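Local coordinates for protein N-acetylneuraminate lyase (Peptoclostridium difficile, PDB 4WOZ) that is a lyase of the dihydrodipicolinate synthetase family, built as a TIM barrel and assembled from four chains, at residues 104-118 against 133-147. Residues are numbered along the deposited sequence; the frame is centred on the assembly and turned at random.
Sequences KFTTDLGYDAISAVT and YNTIINSVDNRLIIY
Ile-114 to Val-117 pair with Leu-144 to Tyr-147 as neighbouring parallel strands of the TIM barrel, the two ends of a beta-alpha-beta unit whose helix 126-138 packs on the sheet. The ladder starts with Ile-114 N to Arg-143 O, 3.0 Å and nearly straight at 176°. It ends with Thr-118 N to Tyr-147 O. Ala-116 O takes two bonds, from opposite faces of its plane: Tyr-147 N at 3.2 Å and Tyr-133 OH at 2.9 Å. The Tyr-133 ring meets this oxygen edge-on, with CE1 3.7 Å from Ala-116 CB. This ties the helix to the strand. Ile-114 CD1 reaches Ile-136 CG2 (3.7 Å) and Leu-144 CD1. Ile-114 CG1 sits between the backbone N and the carbonyl carbon (chi1 67°), and the chain runs on extended into this apolar layer.

Ahead of the strands, Asn-142 links the end of helix 96-109 to the loop that leads into strand 113-117. Its ND2 gives one bond in the amide plane to Thr-107 OG1 (3.0 Å, 169°), which is also bonded to Ala-103 O, and a longer one to Tyr-111 O. With OD1 accepting from Arg-143 N, bonds at both ends of the amide fix its rotation. Arg-143 NH2 donates to Asp-112 O (3.0 Å), which lies at the edge of the guanidinium, close to its plane; NH1 is bonded to Thr-13 O.

Strand 86-90 bonds the other edge of strand 113-117, strand 171-176 follows 144-147, and helix 96-109 packs beside helix 126-138.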
loop_
_atom_site.group_PDB
_atom_site.type_symbol
_atom_site.label_atom_id
_atom_site.label_comp_id
_atom_site.label_asym_id
_atom_site.label_seq_id
_atom_site.Cartn_x
_atom_site.Cartn_y
_atom_site.Cartn_z
ATOM N N LYS A 104 -12.879 27.812 -18.598
ATOM C CA LYS A 104 -13.375 28.976 -19.331
ATOM C C LYS A 104 -14.355 28.520 -20.402
ATOM O O LYS A 104 -15.479 29.018 -20.494
ATOM C CB LYS A 104 -12.221 29.720 -20.005
ATOM C CG LYS A 104 -11.387 30.587 -19.084
ATOM C CD LYS A 104 -10.349 31.357 -19.899
ATOM C CE LYS A 104 -9.798 32.551 -19.135
ATOM N NZ LYS A 104 -9.153 32.154 -17.852
ATOM N N PHE A 105 -13.911 27.566 -21.214
ATOM C CA PHE A 105 -14.729 27.024 -22.288
ATOM C C PHE A 105 -16.099 26.569 -21.779
ATOM O O PHE A 105 -17.130 27.006 -22.284
ATOM C CB PHE A 105 -14.005 25.846 -22.949
ATOM C CG PHE A 105 -14.695 25.317 -24.175
ATOM C CD1 PHE A 105 -14.736 26.068 -25.344
ATOM C CD2 PHE A 105 -15.296 24.065 -24.164
ATOM C CE1 PHE A 105 -15.365 25.580 -26.486
ATOM C CE2 PHE A 105 -15.928 23.565 -25.301
ATOM C CZ PHE A 105 -15.962 24.327 -26.465
ATOM N N THR A 106 -16.111 25.700 -20.773
ATOM C CA THR A 106 -17.369 25.192 -20.236
ATOM C C THR A 106 -18.216 26.265 -19.558
ATOM O O THR A 106 -19.435 26.267 -19.694
ATOM C CB THR A 106 -17.134 24.024 -19.243
ATOM O OG1 THR A 106 -16.292 24.454 -18.166
ATOM C CG2 THR A 106 -16.472 22.846 -19.960
ATOM N N THR A 107 -17.584 27.178 -18.829
ATOM C CA THR A 107 -18.343 28.234 -18.171
ATOM C C THR A 107 -19.068 29.079 -19.221
ATOM O O THR A 107 -20.228 29.473 -19.032
ATOM C CB THR A 107 -17.434 29.148 -17.328
ATOM O OG1 THR A 107 -16.903 28.408 -16.222
ATOM C CG2 THR A 107 -18.220 30.343 -16.800
ATOM N N ASP A 108 -18.390 29.344 -20.335
ATOM C CA ASP A 108 -18.988 30.136 -21.399
ATOM C C ASP A 108 -20.121 29.362 -22.069
ATOM O O ASP A 108 -21.070 29.961 -22.570
ATOM C CB ASP A 108 -17.934 30.543 -22.432
ATOM C CG ASP A 108 -16.940 31.555 -21.885
ATOM O OD1 ASP A 108 -17.262 32.222 -20.880
ATOM O OD2 ASP A 108 -15.842 31.694 -22.470
ATOM N N LEU A 109 -20.018 28.036 -22.075
ATOM C CA LEU A 109 -21.053 27.188 -22.660
ATOM C C LEU A 109 -22.266 27.133 -21.736
ATOM O O LEU A 109 -23.326 26.633 -22.109
ATOM C CB LEU A 109 -20.525 25.771 -22.887
ATOM C CG LEU A 109 -19.673 25.534 -24.134
ATOM C CD1 LEU A 109 -19.197 24.092 -24.156
ATOM C CD2 LEU A 109 -20.497 25.838 -25.387
ATOM N N GLY A 110 -22.098 27.646 -20.522
ATOM C CA GLY A 110 -23.195 27.652 -19.577
ATOM C C GLY A 110 -23.297 26.456 -18.648
ATOM O O GLY A 110 -24.390 26.155 -18.165
ATOM N N TYR A 111 -22.189 25.758 -18.399
ATOM C CA TYR A 111 -22.228 24.626 -17.476
ATOM C C TYR A 111 -22.555 25.180 -16.093
ATOM O O TYR A 111 -22.033 26.218 -15.697
ATOM C CB TYR A 111 -20.885 23.877 -17.448
ATOM C CG TYR A 111 -20.783 22.806 -18.515
ATOM C CD1 TYR A 111 -20.663 23.150 -19.858
ATOM C CD2 TYR A 111 -20.886 21.452 -18.189
ATOM C CE1 TYR A 111 -20.658 22.174 -20.860
ATOM C CE2 TYR A 111 -20.882 20.464 -19.189
ATOM C CZ TYR A 111 -20.772 20.840 -20.519
ATOM O OH TYR A 111 -20.820 19.898 -21.523
ATOM N N ASP A 112 -23.428 24.482 -15.375
ATOM C CA ASP A 112 -23.873 24.888 -14.045
ATOM C C ASP A 112 -22.763 24.905 -13.002
ATOM O O ASP A 112 -22.806 25.688 -12.046
ATOM C CB ASP A 112 -25.001 23.962 -13.586
ATOM C CG ASP A 112 -26.191 23.995 -14.525
ATOM O OD1 ASP A 112 -26.928 25.008 -14.528
ATOM O OD2 ASP A 112 -26.385 23.016 -15.274
ATOM N N ALA A 113 -21.781 24.031 -13.182
ATOM C CA ALA A 113 -20.655 23.951 -12.268
ATOM C C ALA A 113 -19.502 23.204 -12.916
ATOM O O ALA A 113 -19.669 22.536 -13.942
ATOM C CB ALA A 113 -21.070 23.248 -10.985
ATOM N N ILE A 114 -18.320 23.336 -12.329
ATOM C CA ILE A 114 -17.165 22.633 -12.851
ATOM C C ILE A 114 -16.602 21.768 -11.737
ATOM O O ILE A 114 -16.917 21.966 -10.559
ATOM C CB ILE A 114 -16.065 23.601 -13.361
ATOM C CG1 ILE A 114 -15.458 24.384 -12.197
ATOM C CG2 ILE A 114 -16.662 24.546 -14.393
ATOM C CD1 ILE A 114 -14.256 25.229 -12.592
ATOM N N SER A 115 -15.776 20.805 -12.119
ATOM C CA SER A 115 -15.167 19.894 -11.166
ATOM C C SER A 115 -13.714 19.718 -11.573
ATOM O O SER A 115 -13.365 19.921 -12.736
ATOM C CB SER A 115 -15.890 18.542 -11.208
ATOM O OG SER A 115 -15.394 17.667 -10.212
ATOM N N ALA A 116 -12.868 19.341 -10.624
ATOM C CA ALA A 116 -11.454 19.146 -10.929
ATOM C C ALA A 116 -10.836 18.053 -10.077
ATOM O O ALA A 116 -10.806 18.145 -8.852
ATOM C CB ALA A 116 -10.684 20.458 -10.734
ATOM N N VAL A 117 -10.350 17.011 -10.737
ATOM C CA VAL A 117 -9.711 15.914 -10.029
ATOM C C VAL A 117 -8.384 16.417 -9.486
ATOM O O VAL A 117 -7.811 17.371 -10.011
ATOM C CB VAL A 117 -9.436 14.712 -10.967
ATOM C CG1 VAL A 117 -8.563 15.141 -12.128
ATOM C CG2 VAL A 117 -8.760 13.589 -10.193
ATOM N N THR A 118 -7.910 15.786 -8.421
ATOM C CA THR A 118 -6.633 16.150 -7.829
ATOM C C THR A 118 -5.559 15.861 -8.880
ATOM O O THR A 118 -5.587 14.817 -9.531
ATOM C CB THR A 118 -6.354 15.293 -6.578
ATOM O OG1 THR A 118 -7.416 15.468 -5.632
ATOM C CG2 THR A 118 -5.042 15.699 -5.931
ATOM N N TYR A 133 -6.441 24.283 -7.345
ATOM C CA TYR A 133 -7.881 24.515 -7.256
ATOM C C TYR A 133 -8.262 26.003 -7.304
ATOM O O TYR A 133 -9.196 26.387 -8.009
ATOM C CB TYR A 133 -8.441 23.860 -5.984
ATOM C CG TYR A 133 -8.635 22.358 -6.112
ATOM C CD1 TYR A 133 -9.492 21.831 -7.077
ATOM C CD2 TYR A 133 -7.967 21.467 -5.269
ATOM C CE1 TYR A 133 -9.682 20.455 -7.201
ATOM C CE2 TYR A 133 -8.151 20.084 -5.389
ATOM C CZ TYR A 133 -9.011 19.589 -6.357
ATOM O OH TYR A 133 -9.218 18.233 -6.475
ATOM N N ASN A 134 -7.545 26.836 -6.557
ATOM C CA ASN A 134 -7.823 28.269 -6.549
ATOM C C ASN A 134 -7.599 28.879 -7.929
ATOM O O ASN A 134 -8.392 29.694 -8.389
ATOM C CB ASN A 134 -6.936 28.985 -5.531
ATOM C CG ASN A 134 -7.275 28.617 -4.101
ATOM O OD1 ASN A 134 -8.432 28.692 -3.688
ATOM N ND2 ASN A 134 -6.265 28.223 -3.336
ATOM N N THR A 135 -6.515 28.486 -8.587
ATOM C CA THR A 135 -6.223 29.007 -9.912
ATOM C C THR A 135 -7.387 28.699 -10.848
ATOM O O THR A 135 -7.862 29.569 -11.575
ATOM C CB THR A 135 -4.929 28.386 -10.488
ATOM O OG1 THR A 135 -3.797 28.869 -9.753
ATOM C CG2 THR A 135 -4.761 28.749 -11.952
ATOM N N ILE A 136 -7.849 27.458 -10.818
ATOM C CA ILE A 136 -8.949 27.041 -11.673
ATOM C C ILE A 136 -10.241 27.824 -11.447
ATOM O O ILE A 136 -10.752 28.450 -12.370
ATOM C CB ILE A 136 -9.253 25.537 -11.488
ATOM C CG1 ILE A 136 -8.076 24.707 -12.001
ATOM C CG2 ILE A 136 -10.539 25.167 -12.221
ATOM C CD1 ILE A 136 -8.240 23.220 -11.791
ATOM N N ILE A 137 -10.764 27.791 -10.225
ATOM C CA ILE A 137 -12.027 28.466 -9.921
ATOM C C ILE A 137 -11.973 29.989 -9.895
ATOM O O ILE A 137 -12.988 30.648 -10.128
ATOM C CB ILE A 137 -12.621 27.971 -8.574
ATOM C CG1 ILE A 137 -14.077 28.430 -8.442
ATOM C CG2 ILE A 137 -11.797 28.504 -7.408
ATOM C CD1 ILE A 137 -14.994 27.913 -9.544
ATOM N N ASN A 138 -10.806 30.557 -9.608
ATOM C CA ASN A 138 -10.693 32.012 -9.576
ATOM C C ASN A 138 -10.615 32.577 -10.991
ATOM O O ASN A 138 -10.837 33.771 -11.205
ATOM C CB ASN A 138 -9.462 32.453 -8.778
ATOM C CG ASN A 138 -9.522 32.019 -7.327
ATOM O OD1 ASN A 138 -10.594 31.995 -6.717
ATOM N ND2 ASN A 138 -8.365 31.689 -6.760
ATOM N N SER A 139 -10.309 31.710 -11.953
ATOM C CA SER A 139 -10.206 32.110 -13.354
ATOM C C SER A 139 -11.560 32.315 -14.019
ATOM O O SER A 139 -11.637 32.914 -15.089
ATOM C CB SER A 139 -9.430 31.063 -14.157
ATOM O OG SER A 139 -8.063 31.032 -13.790
ATOM N N VAL A 140 -12.628 31.818 -13.400
ATOM C CA VAL A 140 -13.952 31.953 -13.995
ATOM C C VAL A 140 -15.064 32.314 -13.019
ATOM O O VAL A 140 -14.891 32.284 -11.800
ATOM C CB VAL A 140 -14.368 30.654 -14.722
ATOM C CG1 VAL A 140 -13.357 30.313 -15.802
ATOM C CG2 VAL A 140 -14.482 29.509 -13.723
ATOM N N ASP A 141 -16.217 32.654 -13.579
ATOM C CA ASP A 141 -17.380 33.013 -12.785
ATOM C C ASP A 141 -18.274 31.780 -12.708
ATOM O O ASP A 141 -19.305 31.700 -13.373
ATOM C CB ASP A 141 -18.119 34.178 -13.447
ATOM C CG ASP A 141 -19.281 34.678 -12.615
ATOM O OD1 ASP A 141 -19.097 34.861 -11.392
ATOM O OD2 ASP A 141 -20.374 34.897 -13.182
ATOM N N ASN A 142 -17.857 30.816 -11.893
ATOM C CA ASN A 142 -18.592 29.569 -11.736
ATOM C C ASN A 142 -18.396 29.040 -10.312
ATOM O O ASN A 142 -17.901 29.754 -9.435
ATOM C CB ASN A 142 -18.073 28.543 -12.754
ATOM C CG ASN A 142 -19.162 27.611 -13.262
ATOM O OD1 ASN A 142 -19.972 27.106 -12.489
ATOM N ND2 ASN A 142 -19.177 27.373 -14.566
ATOM N N ARG A 143 -18.786 27.788 -10.089
ATOM C CA ARG A 143 -18.644 27.145 -8.785
ATOM C C ARG A 143 -17.918 25.820 -8.998
ATOM O O ARG A 143 -18.144 25.140 -10.000
ATOM C CB ARG A 143 -20.022 26.904 -8.166
ATOM C CG ARG A 143 -20.822 28.179 -7.954
ATOM C CD ARG A 143 -22.291 27.886 -7.678
ATOM N NE ARG A 143 -22.958 27.272 -8.825
ATOM C CZ ARG A 143 -24.218 26.842 -8.815
ATOM N NH1 ARG A 143 -24.953 26.956 -7.715
ATOM N NH2 ARG A 143 -24.747 26.300 -9.907
ATOM N N LEU A 144 -17.051 25.444 -8.062
ATOM C CA LEU A 144 -16.299 24.208 -8.229
ATOM C C LEU A 144 -16.479 23.116 -7.178
ATOM O O LEU A 144 -16.608 23.377 -5.977
ATOM C CB LEU A 144 -14.801 24.530 -8.373
ATOM C CG LEU A 144 -13.866 23.348 -8.641
ATOM C CD1 LEU A 144 -12.680 23.799 -9.452
ATOM C CD2 LEU A 144 -13.414 22.741 -7.326
ATOM N N ILE A 145 -16.465 21.882 -7.665
ATOM C CA ILE A 145 -16.593 20.704 -6.829
ATOM C C ILE A 145 -15.271 19.939 -6.895
ATOM O O ILE A 145 -14.741 19.703 -7.977
ATOM C CB ILE A 145 -17.719 19.789 -7.343
ATOM C CG1 ILE A 145 -19.067 20.498 -7.200
ATOM C CG2 ILE A 145 -17.711 18.467 -6.586
ATOM C CD1 ILE A 145 -20.189 19.807 -7.938
ATOM N N ILE A 146 -14.738 19.567 -5.738
ATOM C CA ILE A 146 -13.490 18.810 -5.672
ATOM C C ILE A 146 -13.749 17.355 -6.060
ATOM O O ILE A 146 -14.799 16.806 -5.731
ATOM C CB ILE A 146 -12.918 18.819 -4.250
ATOM C CG1 ILE A 146 -12.643 20.258 -3.810
ATOM C CG2 ILE A 146 -11.659 17.966 -4.193
ATOM C CD1 ILE A 146 -12.336 20.383 -2.331
ATOM N N TYR A 147 -12.794 16.737 -6.754
ATOM C CA TYR A 147 -12.906 15.337 -7.179
ATOM C C TYR A 147 -11.663 14.584 -6.693
ATOM O O TYR A 147 -10.613 14.622 -7.332
ATOM C CB TYR A 147 -13.039 15.277 -8.707
ATOM C CG TYR A 147 -13.090 13.888 -9.313
ATOM C CD1 TYR A 147 -13.578 12.799 -8.592
ATOM C CD2 TYR A 147 -12.676 13.671 -10.628
ATOM C CE1 TYR A 147 -13.650 11.525 -9.165
ATOM C CE2 TYR A 147 -12.746 12.403 -11.211
ATOM C CZ TYR A 147 -13.232 11.336 -10.473
ATOM O OH TYR A 147 -13.290 10.079 -11.038
#